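Local atomic coordinates of sulfonate ABC transporter, periplasmic sulfonate-binding protein SsuA (Methylobacillus flagellatus, PDB entry 3UIF), a protein that probably binds sulfonates or related sulfur compounds in the periplasm and delivers them to an ABC importer of the inner membrane. Residues A[3-8]-A[38-43]; A[97-102]-A[171-176]; A[240-245]-A[254-259]. One frame throughout, in Å; residues are numbered along the deposited sequence. Where two conformers were deposited one is given.

Contact 1: residues A[3-8]-A[38-43]; sequences EDLKVV and ELRKQG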
loop_
_atom_site.group_PDB
_atom_site.type_symbol
_atom_site.label_atom_id
_atom_site.label_comp_id
_atom_site.label_asym_id
_atom_site.label_seq_id
_atom_site.Cartn_x
_atom_site.Cartn_y
_atom_site.Cartn_z
ATOM N N GLU A 3 32.683 -0.568 -15.557
ATOM C CA GLU A 3 32.461 0.598 -14.684
ATOM C C GLU A 3 32.683 0.284 -13.192
ATOM O O GLU A 3 32.644 -0.878 -12.791
ATOM C CB GLU A 3 31.024 1.122 -14.880
ATOM C CG GLU A 3 30.765 1.860 -16.192
ATOM C CD GLU A 3 31.635 3.104 -16.354
ATOM O OE1 GLU A 3 31.542 4.022 -15.499
ATOM O OE2 GLU A 3 32.419 3.162 -17.331
ATOM N N ASP A 4 32.892 1.321 -12.374
ATOM C CA ASP A 4 32.961 1.161 -10.912
ATOM C C ASP A 4 31.624 1.482 -10.222
ATOM O O ASP A 4 31.453 2.547 -9.635
ATOM C CB ASP A 4 34.092 2.011 -10.319
ATOM C CG ASP A 4 35.481 1.393 -10.525
ATOM O OD1 ASP A 4 36.480 2.084 -10.233
ATOM O OD2 ASP A 4 35.595 0.225 -10.961
ATOM N N LEU A 5 30.686 0.551 -10.276
ATOM C CA LEU A 5 29.333 0.822 -9.785
ATOM C C LEU A 5 29.128 0.559 -8.280
ATOM O O LEU A 5 29.779 -0.312 -7.696
ATOM C CB LEU A 5 28.295 0.061 -10.627
ATOM C CG LEU A 5 28.329 0.363 -12.136
ATOM C CD1 LEU A 5 27.612 -0.725 -12.914
ATOM C CD2 LEU A 5 27.759 1.741 -12.468
ATOM N N LYS A 6 28.241 1.341 -7.664
ATOM C CA LYS A 6 27.786 1.095 -6.296
ATOM C C LYS A 6 26.572 0.169 -6.320
ATOM O O LYS A 6 25.546 0.494 -6.921
ATOM C CB LYS A 6 27.404 2.413 -5.616
ATOM C CG LYS A 6 28.587 3.277 -5.223
ATOM C CD LYS A 6 28.367 4.743 -5.584
ATOM C CE LYS A 6 29.375 5.641 -4.871
ATOM N NZ LYS A 6 29.484 6.977 -5.529
ATOM N N VAL A 7 26.682 -0.982 -5.673
ATOM C CA VAL A 7 25.551 -1.900 -5.609
ATOM C C VAL A 7 24.578 -1.438 -4.539
ATOM O O VAL A 7 24.941 -1.283 -3.379
ATOM C CB VAL A 7 25.968 -3.358 -5.326
ATOM C CG1 VAL A 7 24.749 -4.186 -4.917
ATOM C CG2 VAL A 7 26.625 -3.968 -6.548
ATOM N N VAL A 8 23.342 -1.199 -4.947
ATOM C CA VAL A 8 22.299 -0.854 -4.006
ATOM C C VAL A 8 21.225 -1.928 -4.096
ATOM O O VAL A 8 20.648 -2.170 -5.159
ATOM C CB VAL A 8 21.768 0.568 -4.256
ATOM C CG1 VAL A 8 20.554 0.860 -3.386
ATOM C CG2 VAL A 8 22.873 1.582 -3.961
ATOM N N GLU A 38 18.726 5.009 -15.362
ATOM C CA GLU A 38 19.029 6.364 -14.886
ATOM C C GLU A 38 19.942 6.386 -13.664
ATOM O O GLU A 38 20.784 7.295 -13.506
ATOM C CB GLU A 38 17.744 7.123 -14.574
ATOM C CG GLU A 38 16.983 7.586 -15.816
ATOM C CD GLU A 38 15.751 8.397 -15.469
ATOM O OE1 GLU A 38 15.248 8.261 -14.319
ATOM O OE2 GLU A 38 15.288 9.177 -16.337
ATOM N N LEU A 39 19.786 5.383 -12.801
ATOM C CA LEU A 39 20.678 5.232 -11.658
ATOM C C LEU A 39 22.057 4.769 -12.064
ATOM O O LEU A 39 23.050 5.148 -11.437
ATOM C CB LEU A 39 20.069 4.314 -10.608
ATOM C CG LEU A 39 18.986 5.098 -9.847
ATOM C CD1 LEU A 39 18.177 4.182 -8.942
ATOM C CD2 LEU A 39 19.603 6.247 -9.059
ATOM N N ARG A 40 22.111 3.963 -13.124
ATOM C CA ARG A 40 23.368 3.499 -13.677
ATOM C C ARG A 40 24.251 4.691 -14.087
ATOM O O ARG A 40 25.440 4.721 -13.756
ATOM C CB ARG A 40 23.116 2.527 -14.831
ATOM C CG ARG A 40 24.330 1.690 -15.217
ATOM C CD ARG A 40 23.951 0.499 -16.090
ATOM N NE ARG A 40 25.093 -0.399 -16.307
ATOM C CZ ARG A 40 25.374 -1.475 -15.565
ATOM N NH1 ARG A 40 24.586 -1.812 -14.541
ATOM N NH2 ARG A 40 26.450 -2.220 -15.841
ATOM N N LYS A 41 23.654 5.683 -14.756
ATOM C CA LYS A 41 24.348 6.940 -15.113
ATOM C C LYS A 41 24.951 7.657 -13.899
ATOM O O LYS A 41 25.979 8.327 -14.009
ATOM C CB LYS A 41 23.400 7.886 -15.850
ATOM C CG LYS A 41 22.963 7.349 -17.205
ATOM C CD LYS A 41 21.655 7.976 -17.676
ATOM C CE LYS A 41 21.297 7.495 -19.077
ATOM N NZ LYS A 41 20.437 8.476 -19.802
ATOM N N GLN A 42 24.314 7.494 -12.746
ATOM C CA GLN A 42 24.777 8.086 -11.501
ATOM C C GLN A 42 25.911 7.298 -10.830
ATOM O O GLN A 42 26.389 7.689 -9.762
ATOM C CB GLN A 42 23.618 8.151 -10.518
ATOM C CG GLN A 42 23.425 9.502 -9.885
ATOM C CD GLN A 42 22.430 10.306 -10.667
ATOM O OE1 GLN A 42 21.407 9.777 -11.107
ATOM N NE2 GLN A 42 22.721 11.584 -10.859
ATOM N N GLY A 43 26.318 6.186 -11.442
ATOM C CA GLY A 43 27.298 5.272 -10.839
ATOM C C GLY A 43 26.681 4.269 -9.868
ATOM O O GLY A 43 27.383 3.677 -9.050
#

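Contact 2: residues A[97-102]-A[171-176]; sequences TTSNSY and FSLFDS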
loop_
_atom_site.group_PDB
_atom_site.type_symbol
_atom_site.label_atom_id
_atom_site.label_comp_id
_atom_site.label_asym_id
_atom_site.label_seq_id
_atom_site.Cartn_x
_atom_site.Cartn_y
_atom_site.Cartn_z
ATOM N N THR A 97 -1.483 6.103 -2.549
ATOM C CA THR A 97 -2.447 5.257 -1.898
ATOM C C THR A 97 -2.621 4.033 -2.727
ATOM O O THR A 97 -3.004 4.084 -3.896
ATOM C CB THR A 97 -3.790 5.951 -1.624
ATOM O OG1 THR A 97 -4.129 6.784 -2.737
ATOM C CG2 THR A 97 -3.701 6.797 -0.357
ATOM N N THR A 98 -2.314 2.906 -2.117
ATOM C CA THR A 98 -2.220 1.708 -2.896
ATOM C C THR A 98 -3.591 1.040 -3.161
ATOM O O THR A 98 -3.856 0.635 -4.295
ATOM C CB THR A 98 -1.056 0.807 -2.393
ATOM O OG1 THR A 98 -0.812 -0.247 -3.328
ATOM C CG2 THR A 98 -1.290 0.255 -1.012
ATOM N N SER A 99 -4.483 1.002 -2.156
ATOM C CA SER A 99 -5.760 0.293 -2.295
ATOM C C SER A 99 -6.936 0.891 -1.534
ATOM O O SER A 99 -6.785 1.353 -0.392
ATOM C CB SER A 99 -5.606 -1.151 -1.797
ATOM O OG SER A 99 -4.291 -1.633 -2.003
ATOM N N ASN A 100 -8.117 0.839 -2.141
ATOM C CA ASN A 100 -9.348 1.014 -1.391
ATOM C C ASN A 100 -9.724 -0.291 -0.672
ATOM O O ASN A 100 -9.161 -1.365 -0.949
ATOM C CB ASN A 100 -10.500 1.473 -2.304
ATOM C CG ASN A 100 -10.295 2.876 -2.851
ATOM O OD1 ASN A 100 -10.337 3.871 -2.112
ATOM N ND2 ASN A 100 -10.079 2.965 -4.160
ATOM N N SER A 101 -10.661 -0.195 0.264
ATOM C CA SER A 101 -11.273 -1.381 0.844
ATOM C C SER A 101 -12.754 -1.347 0.599
ATOM O O SER A 101 -13.303 -0.295 0.289
ATOM C CB SER A 101 -10.980 -1.489 2.325
ATOM O OG SER A 101 -9.589 -1.548 2.529
ATOM N N TYR A 102 -13.394 -2.501 0.733
ATOM C CA TYR A 102 -14.759 -2.699 0.248
ATOM C C TYR A 102 -15.530 -3.623 1.179
ATOM O O TYR A 102 -14.988 -4.631 1.648
ATOM C CB TYR A 102 -14.719 -3.331 -1.155
ATOM C CG TYR A 102 -13.937 -2.551 -2.189
ATOM C CD1 TYR A 102 -12.555 -2.698 -2.328
ATOM C CD2 TYR A 102 -14.582 -1.659 -3.029
ATOM C CE1 TYR A 102 -11.848 -1.975 -3.266
ATOM C CE2 TYR A 102 -13.885 -0.925 -3.976
ATOM C CZ TYR A 102 -12.523 -1.092 -4.095
ATOM O OH TYR A 102 -11.884 -0.361 -5.057
ATOM N N PHE A 171 -15.072 -8.310 4.013
ATOM C CA PHE A 171 -14.290 -7.091 3.913
ATOM C C PHE A 171 -12.951 -7.351 3.233
ATOM O O PHE A 171 -12.158 -8.171 3.710
ATOM C CB PHE A 171 -14.093 -6.461 5.289
ATOM C CG PHE A 171 -13.813 -4.990 5.233
ATOM C CD1 PHE A 171 -14.856 -4.081 5.073
ATOM C CD2 PHE A 171 -12.499 -4.510 5.310
ATOM C CE1 PHE A 171 -14.595 -2.722 5.004
ATOM C CE2 PHE A 171 -12.238 -3.150 5.250
ATOM C CZ PHE A 171 -13.285 -2.255 5.097
ATOM N N SER A 172 -12.705 -6.665 2.119
ATOM C CA SER A 172 -11.505 -6.924 1.313
ATOM C C SER A 172 -11.140 -5.759 0.395
ATOM O O SER A 172 -11.720 -4.677 0.488
ATOM C CB SER A 172 -11.706 -8.196 0.474
ATOM O OG SER A 172 -10.459 -8.770 0.090
ATOM N N LEU A 173 -10.183 -5.998 -0.496
ATOM C CA LEU A 173 -9.743 -5.000 -1.468
ATOM C C LEU A 173 -10.472 -5.209 -2.784
ATOM O O LEU A 173 -11.521 -5.836 -2.813
ATOM C CB LEU A 173 -8.237 -5.101 -1.680
ATOM C CG LEU A 173 -7.334 -5.135 -0.436
ATOM C CD1 LEU A 173 -5.872 -5.115 -0.872
ATOM C CD2 LEU A 173 -7.620 -3.993 0.526
ATOM N N PHE A 174 -9.899 -4.705 -3.873
ATOM C CA PHE A 174 -10.546 -4.716 -5.201
ATOM C C PHE A 174 -10.922 -6.099 -5.742
ATOM O O PHE A 174 -11.688 -6.205 -6.699
ATOM C CB PHE A 174 -9.721 -3.914 -6.226
ATOM C CG PHE A 174 -8.428 -4.582 -6.646
ATOM C CD1 PHE A 174 -7.552 -5.141 -5.705
ATOM C CD2 PHE A 174 -8.073 -4.634 -7.982
ATOM C CE1 PHE A 174 -6.369 -5.753 -6.099
ATOM C CE2 PHE A 174 -6.887 -5.234 -8.387
ATOM C CZ PHE A 174 -6.037 -5.798 -7.452
ATOM N N ASP A 175 -10.401 -7.160 -5.129
ATOM C CA ASP A 175 -10.854 -8.526 -5.444
ATOM C C ASP A 175 -12.365 -8.671 -5.241
ATOM O O ASP A 175 -12.999 -9.573 -5.789
ATOM C CB ASP A 175 -10.096 -9.562 -4.617
ATOM C CG ASP A 175 -10.021 -9.189 -3.150
ATOM O OD1 ASP A 175 -9.348 -8.181 -2.830
ATOM O OD2 ASP A 175 -10.616 -9.909 -2.317
ATOM N N SER A 176 -12.940 -7.769 -4.460
ATOM C CA SER A 176 -14.391 -7.710 -4.274
ATOM C C SER A 176 -15.189 -7.666 -5.596
ATOM O O SER A 176 -16.263 -8.263 -5.691
ATOM C CB SER A 176 -14.759 -6.508 -3.402
ATOM O OG SER A 176 -13.986 -6.484 -2.215
#

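Contact 3: residues A[240-245]-A[254-259]; sequences TYIREY and VNRREY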
loop_
_atom_site.group_PDB
_atom_site.type_symbol
_atom_site.label_atom_id
_atom_site.label_comp_id
_atom_site.label_asym_id
_atom_site.label_seq_id
_atom_site.Cartn_x
_atom_site.Cartn_y
_atom_site.Cartn_z
ATOM N N THR A 240 -1.723 2.544 -19.909
ATOM C CA THR A 240 -0.473 1.790 -19.931
ATOM C C THR A 240 -0.203 1.113 -18.580
ATOM O O THR A 240 0.069 -0.090 -18.544
ATOM C CB THR A 240 0.729 2.646 -20.391
ATOM O OG1 THR A 240 0.451 3.180 -21.690
ATOM C CG2 THR A 240 1.964 1.797 -20.507
ATOM N N TYR A 241 -0.308 1.867 -17.482
ATOM C CA TYR A 241 -0.184 1.272 -16.159
ATOM C C TYR A 241 -1.129 0.073 -15.984
ATOM O O TYR A 241 -0.682 -1.014 -15.623
ATOM C CB TYR A 241 -0.388 2.291 -15.031
ATOM C CG TYR A 241 -0.525 1.615 -13.685
ATOM C CD1 TYR A 241 0.602 1.127 -13.001
ATOM C CD2 TYR A 241 -1.791 1.404 -13.120
ATOM C CE1 TYR A 241 0.470 0.470 -11.781
ATOM C CE2 TYR A 241 -1.936 0.748 -11.914
ATOM C CZ TYR A 241 -0.809 0.287 -11.246
ATOM O OH TYR A 241 -0.980 -0.350 -10.048
ATOM N N ILE A 242 -2.415 0.267 -16.264
ATOM C CA ILE A 242 -3.412 -0.793 -16.123
ATOM C C ILE A 242 -3.038 -2.073 -16.895
ATOM O O ILE A 242 -3.173 -3.194 -16.383
ATOM C CB ILE A 242 -4.834 -0.320 -16.560
ATOM C CG1 ILE A 242 -5.345 0.857 -15.708
ATOM C CG2 ILE A 242 -5.833 -1.474 -16.539
ATOM C CD1 ILE A 242 -5.301 0.645 -14.211
ATOM N N ARG A 243 -2.566 -1.887 -18.121
ATOM C CA ARG A 243 -2.260 -3.020 -18.975
ATOM C C ARG A 243 -0.882 -3.624 -18.687
ATOM O O ARG A 243 -0.717 -4.837 -18.797
ATOM C CB ARG A 243 -2.426 -2.646 -20.452
ATOM C CG ARG A 243 -3.847 -2.229 -20.806
ATOM C CD ARG A 243 -3.967 -1.817 -22.263
ATOM N NE ARG A 243 -5.271 -1.238 -22.575
ATOM C CZ ARG A 243 -6.279 -1.916 -23.108
ATOM N NH1 ARG A 243 -6.139 -3.206 -23.390
ATOM N NH2 ARG A 243 -7.427 -1.305 -23.362
ATOM N N GLU A 244 0.094 -2.804 -18.292
ATOM C CA GLU A 244 1.448 -3.337 -18.111
ATOM C C GLU A 244 1.868 -3.582 -16.677
ATOM O O GLU A 244 2.521 -4.581 -16.407
ATOM C CB GLU A 244 2.525 -2.460 -18.762
ATOM C CG GLU A 244 2.172 -1.861 -20.103
ATOM C CD GLU A 244 2.139 -2.879 -21.205
ATOM O OE1 GLU A 244 1.082 -2.975 -21.878
ATOM O OE2 GLU A 244 3.171 -3.574 -21.396
ATOM N N TYR A 245 1.521 -2.670 -15.772
ATOM C CA TYR A 245 2.137 -2.662 -14.439
ATOM C C TYR A 245 1.204 -2.926 -13.273
ATOM O O TYR A 245 1.646 -2.861 -12.124
ATOM C CB TYR A 245 2.893 -1.349 -14.185
ATOM C CG TYR A 245 3.768 -0.970 -15.332
ATOM C CD1 TYR A 245 3.421 0.088 -16.175
ATOM C CD2 TYR A 245 4.927 -1.703 -15.616
ATOM C CE1 TYR A 245 4.221 0.417 -17.260
ATOM C CE2 TYR A 245 5.735 -1.379 -16.688
ATOM C CZ TYR A 245 5.381 -0.321 -17.498
ATOM O OH TYR A 245 6.173 -0.006 -18.558
ATOM N N VAL A 254 -10.933 -5.274 -13.391
ATOM C CA VAL A 254 -10.905 -5.250 -11.935
ATOM C C VAL A 254 -9.909 -4.194 -11.467
ATOM O O VAL A 254 -10.245 -3.370 -10.609
ATOM C CB VAL A 254 -10.554 -6.628 -11.319
ATOM C CG1 VAL A 254 -10.395 -6.525 -9.809
ATOM C CG2 VAL A 254 -11.603 -7.668 -11.677
ATOM N N ASN A 255 -8.702 -4.211 -12.043
ATOM C CA ASN A 255 -7.650 -3.217 -11.745
ATOM C C ASN A 255 -8.108 -1.806 -12.054
ATOM O O ASN A 255 -7.755 -0.863 -11.361
ATOM C CB ASN A 255 -6.372 -3.510 -12.556
ATOM C CG ASN A 255 -5.565 -4.662 -11.992
ATOM O OD1 ASN A 255 -4.868 -4.492 -10.997
ATOM N ND2 ASN A 255 -5.668 -5.842 -12.609
ATOM N N ARG A 256 -8.912 -1.688 -13.102
ATOM C CA ARG A 256 -9.390 -0.422 -13.634
ATOM C C ARG A 256 -10.474 0.152 -12.726
ATOM O O ARG A 256 -10.597 1.367 -12.568
ATOM C CB ARG A 256 -9.913 -0.644 -15.064
ATOM C CG ARG A 256 -10.326 0.598 -15.837
ATOM C CD ARG A 256 -10.699 0.264 -17.283
ATOM N NE ARG A 256 -9.531 -0.196 -18.056
ATOM C CZ ARG A 256 -9.391 -1.409 -18.600
ATOM N NH1 ARG A 256 -10.358 -2.329 -18.502
ATOM N NH2 ARG A 256 -8.275 -1.698 -19.265
ATOM N N ARG A 257 -11.239 -0.739 -12.108
ATOM C CA ARG A 257 -12.341 -0.321 -11.247
ATOM C C ARG A 257 -11.877 0.190 -9.896
ATOM O O ARG A 257 -12.559 0.993 -9.258
ATOM C CB ARG A 257 -13.352 -1.444 -11.099
ATOM C CG ARG A 257 -14.349 -1.399 -12.223
ATOM C CD ARG A 257 -15.305 -2.553 -12.129
ATOM N NE ARG A 257 -14.660 -3.777 -12.571
ATOM C CZ ARG A 257 -15.265 -4.952 -12.599
ATOM N NH1 ARG A 257 -16.526 -5.041 -12.202
ATOM N NH2 ARG A 257 -14.616 -6.027 -13.013
ATOM N N GLU A 258 -10.713 -0.283 -9.472
ATOM C CA GLU A 258 -10.074 0.194 -8.255
ATOM C C GLU A 258 -9.888 1.727 -8.280
ATOM O O GLU A 258 -9.968 2.376 -7.231
ATOM C CB GLU A 258 -8.746 -0.569 -8.017
ATOM C CG GLU A 258 -7.728 0.074 -7.070
ATOM C CD GLU A 258 -8.217 0.214 -5.632
ATOM O OE1 GLU A 258 -7.529 0.880 -4.832
ATOM O OE2 GLU A 258 -9.276 -0.322 -5.267
ATOM N N TYR A 259 -9.688 2.290 -9.473
ATOM C CA TYR A 259 -9.500 3.734 -9.641
ATOM C C TYR A 259 -10.756 4.466 -10.088
ATOM O O TYR A 259 -10.764 5.675 -10.220
ATOM C CB TYR A 259 -8.334 4.009 -10.597
ATOM C CG TYR A 259 -7.056 3.460 -10.040
ATOM C CD1 TYR A 259 -6.283 4.220 -9.176
ATOM C CD2 TYR A 259 -6.656 2.148 -10.308
ATOM C CE1 TYR A 259 -5.126 3.719 -8.627
ATOM C CE2 TYR A 259 -5.502 1.631 -9.750
ATOM C CZ TYR A 259 -4.737 2.425 -8.911
ATOM O OH TYR A 259 -3.577 1.939 -8.342
#

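Contact 1: residues A[3-8]-A[38-43]
Lys6 and Gly43 are joined by the one hydrogen bond between residues 3-8 and 38-43, a backbone bond from Lys6 N to Gly43 O of 2.8 Å. Its N-H...O angle of 173° is nearly straight. The same oxygen also receives a weaker CA-H...O approach, with Leu5 CA 3.5 Å from Gly43 O, so the adjoining residues Leu5 and Lys6, at the entry to strand 6-17, both approach the Gly43 carbonyl.

Van der Waals contacts accompany the bond. Leu5 divides its two methyls: CD2 rests on the glycine backbone, 3.8 Å from Gly43 C, whereas CD1 lies over one face of the Arg40 guanidinium, 3.5 Å from Arg40 CZ and displaced toward the rim of the group. Arg40 gets there because CG is anti to its backbone N (chi1 -164°) and the chain then runs extended from CG to NE, crossing Leu5 at about a right angle. The Lys6 chain bends at chi2, and its CD comes to 3.8 Å from Gly43 O.

Gly43 follows the helix with positive phi, and Gly43 N bonds back to Arg40 O at 2.9 Å. Beyond it the pairing continues, since Lys6 and Val8 both make backbone hydrogen bonds with Lys45. The Schellman motif at Gly43 closes helix 35-41 and presents its carbonyl to Lys6; the chain then leads into strand 44-51, which pairs in parallel with strand 6-17, as in the alpha/beta lobes of periplasmic binding proteins.

Contact 2: residues A[97-102]-A[171-176]
An antiparallel bridge between strands 102-106 and 169-172, neighbours in the five-stranded sheet, anchors this contact where the chain enters one strand and leaves the other. Tyr102 and Ser172 form a hydrogen-bonded pair: Tyr102 N to Ser172 O measures 2.8 Å but is bent, with an N-H...O angle of 132°, while Ser172 N to Tyr102 O is 3.1 Å and straighter at 165°. CA-H...O approaches flank both bonds, from Ser101 CA to Ser172 O and from Phe171 CA to Tyr102 O.

The side chains extend the pairing. Tyr102 carries its ring beside the backbone N (chi1 -57°), which lays it along the turn after Ser172: its CD1 is 3.3 Å from Leu173 C, and its CE1 is 3.4 Å from Phe174 N. Ser172 O sits at the ring's edge, in plane. Tyr102 O lies over one face of the Phe171 ring, whose CE2 also meets Ser101 CB at 3.6 Å. Leu173 sends CD2 to Asn100 O at 3.4 Å, and its CD1 reaches the Ser99 side chain.

A type I turn from Leu173 to Ser176 lies alongside the tyrosine. Leu173 O accepts from both Ser176 N and Ser176 OG; that hydroxyl, Ser176 OG, lies 3.4 Å from Tyr102 CB. Within the same segment Ser172 OG bonds to the syn lone pair of Asp175 OD2. Tyr102 OH is hydrogen-bonded to Glu258 OE2, and Asn100 OD1 to Thr191 OG1. The paired strand ends, with the turn leading into helix 176-181, are consistent with one alpha/beta lobe of the type 2 periplasmic binding protein fold.

Contact 3: residues A[240-245]-A[254-259]
Between residues 240-245 and 254-259 the nearest CA atoms are those of Ile242 and Arg256, 6.5 Å apart, and no hydrogen bond crosses from one segment to the other. Helix 238-245 widens into a pi-type turn at 241-245, where Tyr245 N still bonds to Tyr241 O.

Ile242 is the central side chain and uses two branches. Its CG2 meets the guanidinium of Arg256, with Ile242 CG2 3.7 Å from Arg256 NH2. The other end, CD1, turns to the opposing backbone: Ile242 CD1 lies 4.1 Å from Asn255 O, with the Tyr259 ring a little farther off. A chi1 near 180° (-174°) directs the Arg256 chain toward residues 240-245, and a bend at chi3 turns its head across Ile242 at about a right angle.

The tyrosines make a looser meeting. Tyr241 and Tyr259 cross at about a right angle, their nearest atoms being the two hydroxyls, Tyr241 OH to Tyr259 OH at 3.9 Å, too long for a hydrogen bond; carbons CE2 of both rings come to 4.3 Å. Tyr259 OH instead bonds to a bound glycerol.

Glu239 accepts salt bridges from Arg243 NE and Arg256 NE, which accounts for the nearness of the two guanidinium groups. The exact placing of the Arg243 head is doubtful, because that side chain adopts two conformers. Asn255, for its part, sends ND2 to the Asn247 carbonyl, tying the second helix back to the intervening loop. The contact thus joins two consecutive helices linked by a short loop, packed beside helix 215-233 through Tyr241 and against residues 171-176 through Asn255.

Along the chain the contacts follow in series, each closing before the next opens. Contact 1 is a surface junction on the mixed sheet that holds strands 6-17 and 44-51, and contact 2 a buried one on the five-stranded sheet; their centres lie 37 Å apart on opposite sides of the chain's centre. Two separate sheets are consistent with the two-lobed architecture of periplasmic binding proteins. Contact 3, which is helical, lies 31 Å from contact 1 centre to centre but only 14 Å from contact 2, and those two touch. Glu258, just after helix 252-257, ties contact 3 to the start of strand 102-106, with Glu258 OE2 2.6 Å from Tyr102 OH, a probable hydrogen bond.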